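Local coordinates for protein transcriptional regulators (LACI-FAMILY TRANSCRIPTIONAL REGULATORY PROTEIN) (Corynebacterium glutamicum, PDB 3GYB) that probably regulates transcription by binding DNA, as a LacI-family regulator whose periplasmic-binding-protein-like domain is presumably able to sense a small ligand, at residues I108-L113 and E139-A144; A122-G127 and L168-E173. All coordinates share one frame; numbering follows the deposited sequence.

Contact 1 of 2, residues I108-L113 and E139-A144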
# COMPACT_ATOMS: atom_id res chain seq x y z
N ILE A 108 -10.20 13.81 18.46
CA ILE A 108 -8.82 14.22 18.65
C ILE A 108 -8.33 15.01 17.45
O ILE A 108 -7.72 16.07 17.59
CB ILE A 108 -7.89 13.01 18.85
CG1 ILE A 108 -8.24 12.29 20.15
CG2 ILE A 108 -6.43 13.45 18.83
CD1 ILE A 108 -7.41 11.04 20.42
N ALA A 109 -8.60 14.49 16.25
CA ALA A 109 -8.18 15.14 15.02
C ALA A 109 -8.79 16.53 14.87
O ALA A 109 -8.09 17.49 14.57
CB ALA A 109 -8.57 14.28 13.82
N THR A 110 -10.10 16.62 15.08
CA THR A 110 -10.81 17.88 14.95
C THR A 110 -10.36 18.87 16.01
O THR A 110 -10.09 20.03 15.70
CB THR A 110 -12.32 17.65 15.04
OG1 THR A 110 -12.71 16.65 14.09
CG2 THR A 110 -13.08 18.94 14.74
N LYS A 111 -10.28 18.41 17.25
CA LYS A 111 -9.86 19.26 18.35
C LYS A 111 -8.44 19.78 18.11
O LYS A 111 -8.13 20.91 18.45
CB LYS A 111 -9.92 18.47 19.67
CG LYS A 111 -9.53 19.29 20.91
CD LYS A 111 -10.48 20.46 21.12
CE LYS A 111 -10.15 21.21 22.41
NZ LYS A 111 -10.14 20.30 23.59
N HIS A 112 -7.59 18.95 17.51
CA HIS A 112 -6.22 19.38 17.23
C HIS A 112 -6.23 20.57 16.29
O HIS A 112 -5.53 21.56 16.51
CB HIS A 112 -5.41 18.23 16.61
CG HIS A 112 -3.97 18.58 16.35
ND1 HIS A 112 -3.11 18.99 17.34
CD2 HIS A 112 -3.24 18.56 15.21
CE1 HIS A 112 -1.91 19.20 16.83
NE2 HIS A 112 -1.97 18.95 15.53
N LEU A 113 -7.03 20.49 15.22
CA LEU A 113 -7.12 21.58 14.27
C LEU A 113 -7.68 22.83 14.94
O LEU A 113 -7.22 23.94 14.70
CB LEU A 113 -7.99 21.17 13.08
CG LEU A 113 -7.40 20.04 12.23
CD1 LEU A 113 -8.34 19.72 11.07
CD2 LEU A 113 -6.03 20.45 11.71
N GLU A 139 -18.58 16.37 13.09
CA GLU A 139 -19.64 17.36 13.21
C GLU A 139 -19.95 17.68 14.66
O GLU A 139 -20.12 18.85 15.02
CB GLU A 139 -20.92 16.88 12.52
CG GLU A 139 -20.85 16.83 11.00
CD GLU A 139 -22.18 17.15 10.34
OE1 GLU A 139 -23.23 16.72 10.87
OE2 GLU A 139 -22.19 17.83 9.29
N ALA A 140 -20.04 16.66 15.50
CA ALA A 140 -20.35 16.88 16.92
C ALA A 140 -19.26 17.69 17.61
O ALA A 140 -19.54 18.56 18.43
CB ALA A 140 -20.52 15.54 17.63
N THR A 141 -18.01 17.41 17.27
CA THR A 141 -16.90 18.14 17.87
C THR A 141 -16.88 19.58 17.39
O THR A 141 -16.61 20.49 18.18
CB THR A 141 -15.56 17.46 17.54
OG1 THR A 141 -15.58 16.12 18.04
CG2 THR A 141 -14.40 18.23 18.17
N MSE A 142 -17.14 19.80 16.10
CA MSE A 142 -17.17 21.16 15.59
C MSE A 142 -18.26 21.96 16.30
O MSE A 142 -18.01 23.06 16.78
CB MSE A 142 -17.42 21.17 14.07
CG MSE A 142 -16.24 20.71 13.23
SE MSE A 142 -14.72 21.93 13.24
CE MSE A 142 -15.45 23.34 12.13
N ARG A 143 -19.47 21.40 16.38
CA ARG A 143 -20.57 22.09 17.04
C ARG A 143 -20.36 22.25 18.54
O ARG A 143 -20.83 23.22 19.14
CB ARG A 143 -21.89 21.35 16.79
CG ARG A 143 -22.31 21.37 15.33
CD ARG A 143 -23.78 21.04 15.15
NE ARG A 143 -24.16 21.16 13.75
CZ ARG A 143 -24.01 20.20 12.85
NH1 ARG A 143 -23.48 19.04 13.19
NH2 ARG A 143 -24.36 20.42 11.59
N ALA A 144 -19.65 21.31 19.15
CA ALA A 144 -19.38 21.42 20.58
C ALA A 144 -18.54 22.66 20.84
O ALA A 144 -18.67 23.31 21.88
CB ALA A 144 -18.64 20.18 21.07
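Thr110 meets Thr141 and Met142 through methyl groups and a selenium atom, with no flat group between them. Among the flat groups, the guanidinium of Arg143 stands well back from the interface, with OE1 of Glu139 at its edge, in plane. The two form a salt bridge between residues one helical turn apart, whose hydrogen bond is nearly straight (176°) but weak, 3.3 Å from NH1 of Arg143 to OE1 of Glu139. The contact itself packs two neighbouring helices, 102-115 and 129-144, of the alpha/beta periplasmic-binding-protein-like fold. Their segment axes come within 9.3 Å and cross at -35°, an ordinary packing distance, with the short threonine side chains meeting between the axes. Thr110 and Thr141 slide past each other in opposite directions, their CG2 atoms 3.7 Å apart. In each threonine OG1 sits beside the backbone N, anti to the carbonyl carbon (chi1 -53° in Thr110), which leaves CG2 anti to that N and facing the other helix. OG1 of Thr110 bonds to the carbonyl of Ala106, and OG1 of Thr141 to that of Ser137. The buried hydroxyls are thus satisfied within their helices, leaving an apolar surface for packing. Met142, present as selenomethionine, bends at chi2 and chi3 and crosses Thr110 at about a right angle. Its SE lies 3.7 Å from CG2 of Thr110, the same methyl that CG of Met142 approaches to 3.9 Å.

Contact 2 of 2, residues A122-G127 and L168-E173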
# COMPACT_ATOMS: atom_id res chain seq x y z
N ALA A 122 -12.62 21.62 7.20
CA ALA A 122 -13.43 20.75 6.36
C ALA A 122 -13.06 19.29 6.58
O ALA A 122 -11.92 18.97 6.94
CB ALA A 122 -13.27 21.12 4.90
N HIS A 123 -14.02 18.40 6.34
CA HIS A 123 -13.82 16.97 6.49
C HIS A 123 -14.04 16.24 5.18
O HIS A 123 -15.04 16.47 4.50
CB HIS A 123 -14.79 16.41 7.54
CG HIS A 123 -14.75 14.91 7.67
ND1 HIS A 123 -13.64 14.23 8.11
CD2 HIS A 123 -15.71 13.98 7.47
CE1 HIS A 123 -13.92 12.94 8.19
NE2 HIS A 123 -15.17 12.76 7.80
N LEU A 124 -13.10 15.37 4.81
CA LEU A 124 -13.25 14.57 3.60
C LEU A 124 -13.79 13.24 4.09
O LEU A 124 -13.08 12.49 4.75
CB LEU A 124 -11.90 14.37 2.90
CG LEU A 124 -11.34 15.63 2.25
CD1 LEU A 124 -9.95 15.34 1.67
CD2 LEU A 124 -12.29 16.10 1.16
N ARG A 125 -15.04 12.93 3.76
CA ARG A 125 -15.63 11.70 4.26
C ARG A 125 -15.54 10.47 3.37
O ARG A 125 -15.25 10.55 2.18
CB ARG A 125 -17.09 11.94 4.66
CG ARG A 125 -17.98 12.50 3.58
CD ARG A 125 -19.36 12.89 4.14
NE ARG A 125 -20.00 11.80 4.88
CZ ARG A 125 -21.27 11.82 5.29
NH1 ARG A 125 -22.04 12.86 5.03
NH2 ARG A 125 -21.76 10.78 5.96
N VAL A 126 -15.78 9.32 4.00
CA VAL A 126 -15.76 8.01 3.36
C VAL A 126 -17.08 7.34 3.77
O VAL A 126 -17.55 7.52 4.89
CB VAL A 126 -14.57 7.18 3.86
CG1 VAL A 126 -14.64 5.77 3.30
CG2 VAL A 126 -13.27 7.84 3.44
N GLY A 127 -17.66 6.55 2.87
CA GLY A 127 -18.93 5.91 3.16
C GLY A 127 -18.96 4.64 3.98
O GLY A 127 -19.99 3.97 4.06
N LEU A 168 -9.89 19.05 -4.66
CA LEU A 168 -9.84 20.14 -5.63
C LEU A 168 -11.21 20.80 -5.73
O LEU A 168 -11.31 22.02 -5.85
CB LEU A 168 -9.40 19.64 -7.00
CG LEU A 168 -7.92 19.28 -7.16
CD1 LEU A 168 -7.70 18.74 -8.57
CD2 LEU A 168 -7.05 20.51 -6.92
N ALA A 169 -12.26 19.99 -5.69
CA ALA A 169 -13.62 20.53 -5.79
C ALA A 169 -14.00 21.28 -4.51
O ALA A 169 -14.57 22.37 -4.56
CB ALA A 169 -14.61 19.41 -6.05
N LEU A 170 -13.67 20.69 -3.36
CA LEU A 170 -13.98 21.30 -2.06
C LEU A 170 -13.33 22.67 -1.88
O LEU A 170 -13.99 23.63 -1.46
CB LEU A 170 -13.51 20.38 -0.93
CG LEU A 170 -13.66 20.90 0.50
CD1 LEU A 170 -15.12 20.89 0.90
CD2 LEU A 170 -12.84 20.03 1.44
N LEU A 171 -12.04 22.76 -2.19
CA LEU A 171 -11.33 24.02 -2.04
C LEU A 171 -11.75 25.06 -3.07
O LEU A 171 -11.59 26.26 -2.85
CB LEU A 171 -9.82 23.78 -2.09
CG LEU A 171 -9.34 22.88 -0.95
CD1 LEU A 171 -7.83 22.69 -1.05
CD2 LEU A 171 -9.71 23.50 0.39
N LYS A 172 -12.27 24.61 -4.21
CA LYS A 172 -12.74 25.56 -5.22
C LYS A 172 -14.03 26.17 -4.72
O LYS A 172 -14.25 27.37 -4.83
CB LYS A 172 -13.00 24.86 -6.55
CG LYS A 172 -13.81 25.70 -7.54
CD LYS A 172 -13.06 26.97 -7.95
CE LYS A 172 -13.97 27.95 -8.68
NZ LYS A 172 -14.88 28.67 -7.75
N GLU A 173 -14.90 25.34 -4.15
CA GLU A 173 -16.18 25.80 -3.63
C GLU A 173 -16.02 26.56 -2.32
O GLU A 173 -16.82 27.45 -2.02
CB GLU A 173 -17.12 24.62 -3.41
CG GLU A 173 -17.57 23.93 -4.69
CD GLU A 173 -18.57 22.83 -4.44
OE1 GLU A 173 -19.16 22.80 -3.34
OE2 GLU A 173 -18.78 21.99 -5.34
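Leu170 reaches from its helix to strand 121-124 with a single methyl, CD2, which lies 3.7 Å from CB of Ala122 and 4.0 Å from CD2 of Leu124. The contact is wholly apolar and buried. In Leu170, CG stands anti to the backbone N (chi1 176°), extending the branch toward the strand and bridging a backbone gap of 8.5 Å between CA of Ala122 and CA of Leu170. A leucine suits that span, while the small Ala122 lets the methyl come down close to the strand. Leu124 arrives at a slant: it leaves the strand beside the helix rather than facing it, and only its CD2 end comes close; its side chain also touches Ala191 of helix 185-198.

Strand alternation puts the two contacting side chains on one face of the sheet and His123 on the other. There ND1 of His123 gives a hydrogen bond to the carbonyl of Phe181, and the ring meets those of Phe181 and Phe138, while N of Arg125 lies 3.8 Å above one ring face, offset toward the rim. Backbone hydrogen bonds hold the strand in place, Ala122 pairing with Ala179 and Phe181, and Leu124 with Phe181 and Ser183; on the other edge His123 pairs with Leu150.

Farther out, Leu168 and Leu171 rest on Leu198 of helix 185-198, which packs on the same side of the sheet. Helix 160-173 is the connection of a beta-alpha-beta crossover from strand 150-151 to strand 179-182. Because strand 121-124 lies between those two parallel strands, the crossover helix passes over it, and within 168-173 it is Leu170 that touches down there.

Both contacts lie in the same periplasmic-binding-protein-like domain, away from the magnesium site, with centres 16 Å apart and nearest atoms about 6 Å apart. Their segments alternate along the chain: 108-113, 122-127, 139-144, then 168-173. Strand 121-124, which supplies contact 2, thus falls, in sequence, between the two helices of contact 1. The helices of contact 1 cover the sheet face where His123 and Phe181 meet, whereas helix 160-173 covers the opposite face. Together they sample both helical layers of a three-layer alpha/beta/alpha sandwich, helix against helix on one side and helix against strand on the other. Neither is touched by the second chain of the assembly, so both belong to the internal packing of this domain.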